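Local coordinates for anopheles Plasmodium-responsive Leucine-rich repeat protein 1B (Anopheles gambiae, PDB 4XGO) that probably takes part in the mosquito's response to Plasmodium as a leucine-rich repeat protein that interacts with LRIM1, at residues 8-11 with 17-20; 275-280 with 285-290; 298-303 with 311-316. All blocks are in the same frame, centred on the assembly; numbering follows the deposited sequence.

Contact 1 of 3, residues 8-11 with 17-20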
loop_
_atom_site.group_PDB
_atom_site.type_symbol
_atom_site.label_atom_id
_atom_site.label_comp_id
_atom_site.label_asym_id
_atom_site.label_seq_id
_atom_site.Cartn_x
_atom_site.Cartn_y
_atom_site.Cartn_z
ATOM N N MET A 8 16.301 4.378 10.534
ATOM C CA MET A 8 17.311 4.175 11.574
ATOM C C MET A 8 18.125 2.918 11.319
ATOM O O MET A 8 17.672 1.989 10.637
ATOM C CB MET A 8 16.665 4.118 12.958
ATOM C CG MET A 8 15.893 2.847 13.296
ATOM S SD MET A 8 15.372 2.750 15.034
ATOM C CE MET A 8 16.803 2.001 15.764
ATOM N N HIS A 9 19.353 2.924 11.838
ATOM C CA HIS A 9 20.215 1.745 11.855
ATOM C C HIS A 9 20.062 1.113 13.237
ATOM O O HIS A 9 20.132 1.823 14.260
ATOM C CB HIS A 9 21.698 2.134 11.637
ATOM C CG HIS A 9 22.061 2.415 10.207
ATOM N ND1 HIS A 9 23.280 2.050 9.671
ATOM C CD2 HIS A 9 21.377 3.020 9.205
ATOM C CE1 HIS A 9 23.327 2.415 8.401
ATOM N NE2 HIS A 9 22.188 3.012 8.095
ATOM N N LEU A 10 19.826 -0.191 13.291
ATOM C CA LEU A 10 19.765 -0.903 14.545
ATOM C C LEU A 10 21.153 -1.433 14.897
ATOM O O LEU A 10 21.636 -2.400 14.302
ATOM C CB LEU A 10 18.769 -2.050 14.501
ATOM C CG LEU A 10 18.416 -2.613 15.884
ATOM C CD1 LEU A 10 17.610 -1.606 16.676
ATOM C CD2 LEU A 10 17.653 -3.924 15.748
ATOM N N THR A 11 21.769 -0.786 15.881
ATOM C CA THR A 11 23.137 -1.096 16.311
ATOM C C THR A 11 23.095 -1.409 17.801
ATOM O O THR A 11 22.078 -1.167 18.460
ATOM C CB THR A 11 24.090 0.087 15.997
ATOM O OG1 THR A 11 23.915 1.163 16.940
ATOM C CG2 THR A 11 23.853 0.609 14.602
ATOM N N ALA A 17 19.817 2.280 23.590
ATOM C CA ALA A 17 19.059 3.497 23.877
ATOM C C ALA A 17 17.555 3.228 23.854
ATOM O O ALA A 17 16.825 3.684 24.744
ATOM C CB ALA A 17 19.458 4.619 22.944
ATOM N N LEU A 18 17.095 2.470 22.864
ATOM C CA LEU A 18 15.703 2.025 22.823
ATOM C C LEU A 18 15.274 1.236 24.051
ATOM O O LEU A 18 14.245 1.519 24.644
ATOM C CB LEU A 18 15.449 1.153 21.593
ATOM C CG LEU A 18 15.168 1.834 20.275
ATOM C CD1 LEU A 18 15.135 0.762 19.193
ATOM C CD2 LEU A 18 13.861 2.616 20.324
ATOM N N LEU A 19 16.052 0.219 24.408
ATOM C CA LEU A 19 15.745 -0.612 25.580
ATOM C C LEU A 19 15.682 0.222 26.864
ATOM O O LEU A 19 14.810 -0.000 27.693
ATOM C CB LEU A 19 16.769 -1.753 25.741
ATOM C CG LEU A 19 16.752 -2.822 24.636
ATOM C CD1 LEU A 19 17.973 -3.733 24.715
ATOM C CD2 LEU A 19 15.459 -3.633 24.629
ATOM N N ALA A 20 16.575 1.204 27.000
ATOM C CA ALA A 20 16.581 2.085 28.180
ATOM C C ALA A 20 15.289 2.901 28.243
ATOM O O ALA A 20 14.686 3.060 29.318
ATOM C CB ALA A 20 17.779 3.016 28.147
#
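Between L10 and L18 the two backbones stay well apart, L10 CA lying 9.7 Å from L18 CA, where strand 8-10 faces helix 12-23 with only side chains meeting between them. T11 alone separates the strand from the helix and is the N-cap residue, its side chain capping a backbone N just beyond it, while T14 OG1 bonds both H9 O and T11 N.

M8 carries the longer reach. Its chi1 of 74° tucks CG over the backbone, flanked by N and C, and a bend at chi3 (-87°) swings the terminal methyl round the sulfur to meet L18. M8 CE ends 4.0 Å from L18 CD1, tip to tip. The same leucine methyl receives a looser touch from L10, whose CD1 is 4.3 Å from L18 CD1. L18 CD1 is therefore the single point on which both strand residues converge.

Strand 8-10 pairs in parallel with a strand of the second subunit, and M8 and L10 pack there on I35 and F43 of that chain.

No hydrogen bond crosses between the segments, and they bury just 77 Å² together. Such methyl-to-methyl contact is dispersive and weakly directional, whereas the directional bonds here are those at the helix start and the strand pairing with the second subunit.

Contact 2 of 3, residues 275-280 with 285-290; sequences QYLYLD and VTFKLS
L277 and F287 both place CG anti to the backbone N (chi1 176° in L277), whereas L279 turns its CG beside the N (chi1 -58°), and these three settings bring two leucine branches onto one phenylalanine ring. The site is the interior of a leucine-rich repeat. L277 and L279 are the second and third leucines of an LxxLxLxxN motif that ends at N282, and residues 285-290 run back along the other side of the same solenoid coil. The backbones are far apart, and side chains fill the space between strand 276-278 and the returning chain.

L279 and F287 cross at about a right angle. The leucine lays CD1 over one face of the ring, displaced toward its rim, in a CH-pi contact: L279 CD1 is 3.8 Å from the centroid of the F287 ring and 20° off the normal. Its nearest ring atom is F287 CE2, 3.6 Å from L279 CD1.

L277 and F287 extend toward each other from opposite directions, and L277 CD2 meets the end of the ring obliquely, 4.0 Å from F287 CZ. The F287 ring also meets that of H266, and the side chain touches L313 of helix 307-316. The backbone is held as well: F287 N is hydrogen-bonded to S309 OG, and N282 ND2 to L279 O.

No hydrogen bond joins the two segments, which bury 129 Å² through apolar groups alone. Further along the returning chain L289 adds a single methyl: its CD2 lies 4.2 Å from L277 CD2, the same branch that touches F287.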
loop_
_atom_site.group_PDB
_atom_site.type_symbol
_atom_site.label_atom_id
_atom_site.label_comp_id
_atom_site.label_asym_id
_atom_site.label_seq_id
_atom_site.Cartn_x
_atom_site.Cartn_y
_atom_site.Cartn_z
ATOM N N GLN A 275 21.194 27.763 -13.171
ATOM C CA GLN A 275 21.983 26.575 -13.471
ATOM C C GLN A 275 21.194 25.498 -14.196
ATOM O O GLN A 275 21.762 24.728 -14.984
ATOM C CB GLN A 275 22.559 26.012 -12.165
ATOM C CG GLN A 275 23.507 26.996 -11.506
ATOM C CD GLN A 275 23.996 26.535 -10.151
ATOM O OE1 GLN A 275 24.008 25.342 -9.849
ATOM N NE2 GLN A 275 24.387 27.486 -9.318
ATOM N N TYR A 276 19.888 25.425 -13.919
ATOM C CA TYR A 276 19.036 24.403 -14.504
ATOM C C TYR A 276 17.791 25.091 -15.065
ATOM O O TYR A 276 17.090 25.797 -14.339
ATOM C CB TYR A 276 18.640 23.375 -13.459
ATOM C CG TYR A 276 19.824 22.698 -12.816
ATOM C CD1 TYR A 276 20.486 23.288 -11.752
ATOM C CD2 TYR A 276 20.292 21.486 -13.294
ATOM C CE1 TYR A 276 21.580 22.672 -11.156
ATOM C CE2 TYR A 276 21.385 20.859 -12.718
ATOM C CZ TYR A 276 22.025 21.457 -11.649
ATOM O OH TYR A 276 23.116 20.843 -11.062
ATOM N N LEU A 277 17.563 24.916 -16.368
ATOM C CA LEU A 277 16.417 25.534 -17.027
ATOM C C LEU A 277 15.791 24.491 -17.914
ATOM O O LEU A 277 16.454 23.982 -18.832
ATOM C CB LEU A 277 16.871 26.728 -17.861
ATOM C CG LEU A 277 15.803 27.444 -18.714
ATOM C CD1 LEU A 277 14.678 27.949 -17.845
ATOM C CD2 LEU A 277 16.434 28.602 -19.471
ATOM N N TYR A 278 14.533 24.148 -17.631
ATOM C CA TYR A 278 13.838 23.105 -18.367
ATOM C C TYR A 278 12.709 23.689 -19.206
ATOM O O TYR A 278 11.717 24.175 -18.645
ATOM C CB TYR A 278 13.281 22.058 -17.425
ATOM C CG TYR A 278 14.342 21.498 -16.500
ATOM C CD1 TYR A 278 15.301 20.619 -16.978
ATOM C CD2 TYR A 278 14.393 21.875 -15.182
ATOM C CE1 TYR A 278 16.297 20.117 -16.132
ATOM C CE2 TYR A 278 15.363 21.374 -14.317
ATOM C CZ TYR A 278 16.307 20.495 -14.803
ATOM O OH TYR A 278 17.291 20.019 -13.931
ATOM N N LEU A 279 12.872 23.626 -20.535
ATOM C CA LEU A 279 11.886 24.161 -21.486
ATOM C C LEU A 279 11.262 23.109 -22.373
ATOM O O LEU A 279 10.455 23.430 -23.271
ATOM C CB LEU A 279 12.526 25.228 -22.368
ATOM C CG LEU A 279 13.135 26.416 -21.653
ATOM C CD1 LEU A 279 13.798 27.319 -22.670
ATOM C CD2 LEU A 279 12.077 27.151 -20.838
ATOM N N ASP A 280 11.613 21.845 -22.146
ATOM C CA ASP A 280 11.147 20.788 -23.017
ATOM C C ASP A 280 9.623 20.650 -22.949
ATOM O O ASP A 280 8.993 20.972 -21.937
ATOM C CB ASP A 280 11.842 19.441 -22.688
ATOM C CG ASP A 280 11.525 18.963 -21.297
ATOM O OD1 ASP A 280 12.198 19.395 -20.348
ATOM O OD2 ASP A 280 10.546 18.194 -21.142
ATOM N N VAL A 285 9.160 28.730 -30.273
ATOM C CA VAL A 285 9.714 28.909 -31.621
ATOM C C VAL A 285 11.063 29.636 -31.574
ATOM O O VAL A 285 12.041 29.236 -32.238
ATOM C CB VAL A 285 8.705 29.687 -32.501
ATOM C CG1 VAL A 285 9.299 30.048 -33.869
ATOM C CG2 VAL A 285 7.416 28.890 -32.646
ATOM N N THR A 286 11.099 30.735 -30.830
ATOM C CA THR A 286 12.330 31.462 -30.595
ATOM C C THR A 286 12.497 31.671 -29.094
ATOM O O THR A 286 11.533 31.785 -28.363
ATOM C CB THR A 286 12.370 32.819 -31.341
ATOM O OG1 THR A 286 11.403 33.722 -30.790
ATOM C CG2 THR A 286 12.082 32.627 -32.809
ATOM N N PHE A 287 13.741 31.732 -28.665
ATOM C CA PHE A 287 14.085 31.955 -27.274
ATOM C C PHE A 287 15.537 32.425 -27.244
ATOM O O PHE A 287 16.334 32.012 -28.078
ATOM C CB PHE A 287 13.936 30.649 -26.487
ATOM C CG PHE A 287 14.297 30.776 -25.043
ATOM C CD1 PHE A 287 13.518 31.530 -24.187
ATOM C CD2 PHE A 287 15.438 30.157 -24.547
ATOM C CE1 PHE A 287 13.865 31.654 -22.844
ATOM C CE2 PHE A 287 15.795 30.287 -23.218
ATOM C CZ PHE A 287 15.006 31.023 -22.365
ATOM N N LYS A 288 15.873 33.292 -26.297
ATOM C CA LYS A 288 17.205 33.871 -26.220
ATOM C C LYS A 288 17.819 33.664 -24.847
ATOM O O LYS A 288 17.127 33.704 -23.841
ATOM C CB LYS A 288 17.145 35.371 -26.498
ATOM C CG LYS A 288 16.656 35.711 -27.893
ATOM C CD LYS A 288 16.545 37.215 -28.083
ATOM C CE LYS A 288 16.413 37.567 -29.549
ATOM N NZ LYS A 288 15.966 38.979 -29.735
ATOM N N LEU A 289 19.132 33.447 -24.835
ATOM C CA LEU A 289 19.924 33.495 -23.615
ATOM C C LEU A 289 21.199 34.292 -23.906
ATOM O O LEU A 289 21.631 34.391 -25.054
ATOM C CB LEU A 289 20.292 32.087 -23.141
ATOM C CG LEU A 289 19.203 31.151 -22.608
ATOM C CD1 LEU A 289 19.814 29.793 -22.294
ATOM C CD2 LEU A 289 18.510 31.720 -21.375
ATOM N N SER A 290 21.788 34.868 -22.865
ATOM C CA SER A 290 23.104 35.505 -22.986
ATOM C C SER A 290 24.189 34.421 -22.946
ATOM O O SER A 290 23.882 33.230 -22.936
ATOM C CB SER A 290 23.313 36.505 -21.853
ATOM O OG SER A 290 23.659 35.819 -20.663
#

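Contact 3 of 3, residues 298-303 with 311-316; sequences LTLSHN and RALFRN
L300 and L313 join the last leucine-rich repeat of the domain to helix 307-316 of what is probably its C-terminal cap. L300 is the third leucine of the LxxLxLxxN motif whose asparagine is N303, and its CG lies beside the backbone N (chi1 -59°), extending the side chain toward the helix. The two leucines meet tip to tip: L313 CD2 is 3.9 Å from L300 CD1 and 4.1 Å from L300 CD2, lodged against both branches. F314, one residue on, brings its ring obliquely to the same spot, with F314 CE1 4.3 Å from L300 CD1. L339 of strand 339-342 packs on both L300 and F314.

The loop after the strand is fixed by polar bonds. N303 ND2 donates a nearly straight bond (172°) to L300 O, 3.0 Å away; L300 O lies in the amide plane of N303, but ND2 stands well above the plane of that carbonyl. N303 ND2 also reaches L279 O in the preceding repeat.

The disulfide C307-C341 ties the helix to strand 339-342. A disulfide-tied helix over the terminal leucines, with a second disulfide, C329-C340, is consistent with the cysteine-rich C-terminal cap of leucine-rich repeat proteins.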
loop_
_atom_site.group_PDB
_atom_site.type_symbol
_atom_site.label_atom_id
_atom_site.label_comp_id
_atom_site.label_asym_id
_atom_site.label_seq_id
_atom_site.Cartn_x
_atom_site.Cartn_y
_atom_site.Cartn_z
ATOM N N LEU A 298 20.139 22.304 -19.581
ATOM C CA LEU A 298 19.143 23.048 -20.341
ATOM C C LEU A 298 18.406 22.027 -21.169
ATOM O O LEU A 298 19.040 21.274 -21.916
ATOM C CB LEU A 298 19.825 24.056 -21.273
ATOM C CG LEU A 298 18.963 24.842 -22.269
ATOM C CD1 LEU A 298 18.004 25.772 -21.538
ATOM C CD2 LEU A 298 19.827 25.662 -23.209
ATOM N N THR A 299 17.083 21.968 -21.061
ATOM C CA THR A 299 16.326 21.052 -21.909
ATOM C C THR A 299 15.461 21.836 -22.890
ATOM O O THR A 299 14.858 22.846 -22.538
ATOM C CB THR A 299 15.482 20.064 -21.109
ATOM O OG1 THR A 299 14.508 20.772 -20.322
ATOM C CG2 THR A 299 16.377 19.220 -20.210
ATOM N N LEU A 300 15.458 21.377 -24.127
ATOM C CA LEU A 300 14.863 22.108 -25.257
ATOM C C LEU A 300 14.005 21.260 -26.197
ATOM O O LEU A 300 13.400 21.804 -27.135
ATOM C CB LEU A 300 15.996 22.719 -26.093
ATOM C CG LEU A 300 16.939 23.683 -25.393
ATOM C CD1 LEU A 300 18.067 24.063 -26.331
ATOM C CD2 LEU A 300 16.181 24.910 -24.900
ATOM N N SER A 301 13.933 19.950 -25.976
ATOM C CA SER A 301 13.297 19.071 -26.950
ATOM C C SER A 301 11.784 19.233 -26.943
ATOM O O SER A 301 11.214 19.840 -26.014
ATOM C CB SER A 301 13.667 17.592 -26.721
ATOM O OG SER A 301 13.177 17.138 -25.474
ATOM N N HIS A 302 11.147 18.715 -27.997
ATOM C CA HIS A 302 9.699 18.747 -28.150
ATOM C C HIS A 302 9.159 20.176 -28.078
ATOM O O HIS A 302 8.318 20.498 -27.224
ATOM C CB HIS A 302 9.038 17.848 -27.115
ATOM C CG HIS A 302 9.425 16.418 -27.278
ATOM N ND1 HIS A 302 8.663 15.529 -28.006
ATOM C CD2 HIS A 302 10.526 15.739 -26.881
ATOM C CE1 HIS A 302 9.258 14.348 -28.013
ATOM N NE2 HIS A 302 10.387 14.450 -27.337
ATOM N N ASN A 303 9.706 21.013 -28.964
ATOM C CA ASN A 303 9.234 22.372 -29.161
ATOM C C ASN A 303 8.953 22.597 -30.643
ATOM O O ASN A 303 8.604 21.638 -31.337
ATOM C CB ASN A 303 10.208 23.375 -28.539
ATOM C CG ASN A 303 9.950 23.572 -27.048
ATOM O OD1 ASN A 303 8.947 24.168 -26.662
ATOM N ND2 ASN A 303 10.824 23.049 -26.210
ATOM N N ARG A 311 20.126 27.848 -33.289
ATOM C CA ARG A 311 21.569 27.940 -33.562
ATOM C C ARG A 311 22.229 29.090 -32.808
ATOM O O ARG A 311 23.350 28.943 -32.322
ATOM C CB ARG A 311 21.840 28.087 -35.050
ATOM C CG ARG A 311 21.716 26.781 -35.811
ATOM C CD ARG A 311 22.303 26.917 -37.201
ATOM N NE ARG A 311 21.490 27.753 -38.075
ATOM C CZ ARG A 311 20.671 27.303 -39.019
ATOM N NH1 ARG A 311 20.521 25.997 -39.235
ATOM N NH2 ARG A 311 19.990 28.167 -39.756
ATOM N N ALA A 312 21.531 30.223 -32.705
ATOM C CA ALA A 312 21.998 31.343 -31.879
ATOM C C ALA A 312 22.096 30.953 -30.410
ATOM O O ALA A 312 22.957 31.446 -29.686
ATOM C CB ALA A 312 21.083 32.547 -32.043
ATOM N N LEU A 313 21.201 30.075 -29.969
ATOM C CA LEU A 313 21.201 29.570 -28.597
ATOM C C LEU A 313 22.439 28.714 -28.299
ATOM O O LEU A 313 23.034 28.834 -27.222
ATOM C CB LEU A 313 19.926 28.752 -28.345
ATOM C CG LEU A 313 19.274 28.782 -26.973
ATOM C CD1 LEU A 313 18.947 30.203 -26.541
ATOM C CD2 LEU A 313 18.008 27.940 -27.009
ATOM N N PHE A 314 22.822 27.848 -29.238
ATOM C CA PHE A 314 24.015 27.002 -29.049
ATOM C C PHE A 314 25.297 27.830 -29.053
ATOM O O PHE A 314 26.231 27.526 -28.318
ATOM C CB PHE A 314 24.143 25.917 -30.131
ATOM C CG PHE A 314 22.986 24.955 -30.192
ATOM C CD1 PHE A 314 22.401 24.447 -29.040
ATOM C CD2 PHE A 314 22.505 24.529 -31.425
ATOM C CE1 PHE A 314 21.344 23.556 -29.117
ATOM C CE2 PHE A 314 21.452 23.635 -31.507
ATOM C CZ PHE A 314 20.874 23.145 -30.354
ATOM N N ARG A 315 25.345 28.867 -29.884
ATOM C CA ARG A 315 26.503 29.768 -29.914
ATOM C C ARG A 315 26.744 30.463 -28.565
ATOM O O ARG A 315 27.877 30.818 -28.249
ATOM C CB ARG A 315 26.368 30.804 -31.042
ATOM C CG ARG A 315 26.575 30.220 -32.436
ATOM C CD ARG A 315 26.625 31.297 -33.513
ATOM N NE ARG A 315 25.328 31.936 -33.718
ATOM N N ASN A 316 25.687 30.644 -27.771
ATOM C CA ASN A 316 25.804 31.287 -26.456
ATOM C C ASN A 316 25.914 30.321 -25.266
ATOM O O ASN A 316 26.517 30.661 -24.248
ATOM C CB ASN A 316 24.633 32.255 -26.240
ATOM C CG ASN A 316 24.659 33.425 -27.208
ATOM O OD1 ASN A 316 25.389 33.414 -28.203
ATOM N ND2 ASN A 316 23.866 34.444 -26.917
#

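Contacts 2 and 3 are neighbours, their centres 7 Å apart, and both are buried contacts at the C-terminal end of the solenoid. Strands 276-278 and 297-299 lie side by side, and polar bonds stitch the two contacts together: D280 OD1 is 2.7 Å from T299 OG1, and L289 O is 2.9 Å from N316 ND2. Contact 2 fills the inside of one repeat around an aromatic ring, while contact 3 seals the last repeat with a helix. Contact 1, between strand 8-10 and helix 12-23, is partly buried and lies about 50 Å from contact 2 and about 53 Å from contact 3, between centres. All three are apolar across their segments, but contact 1 is the smallest and the one whose segments touch the second subunit.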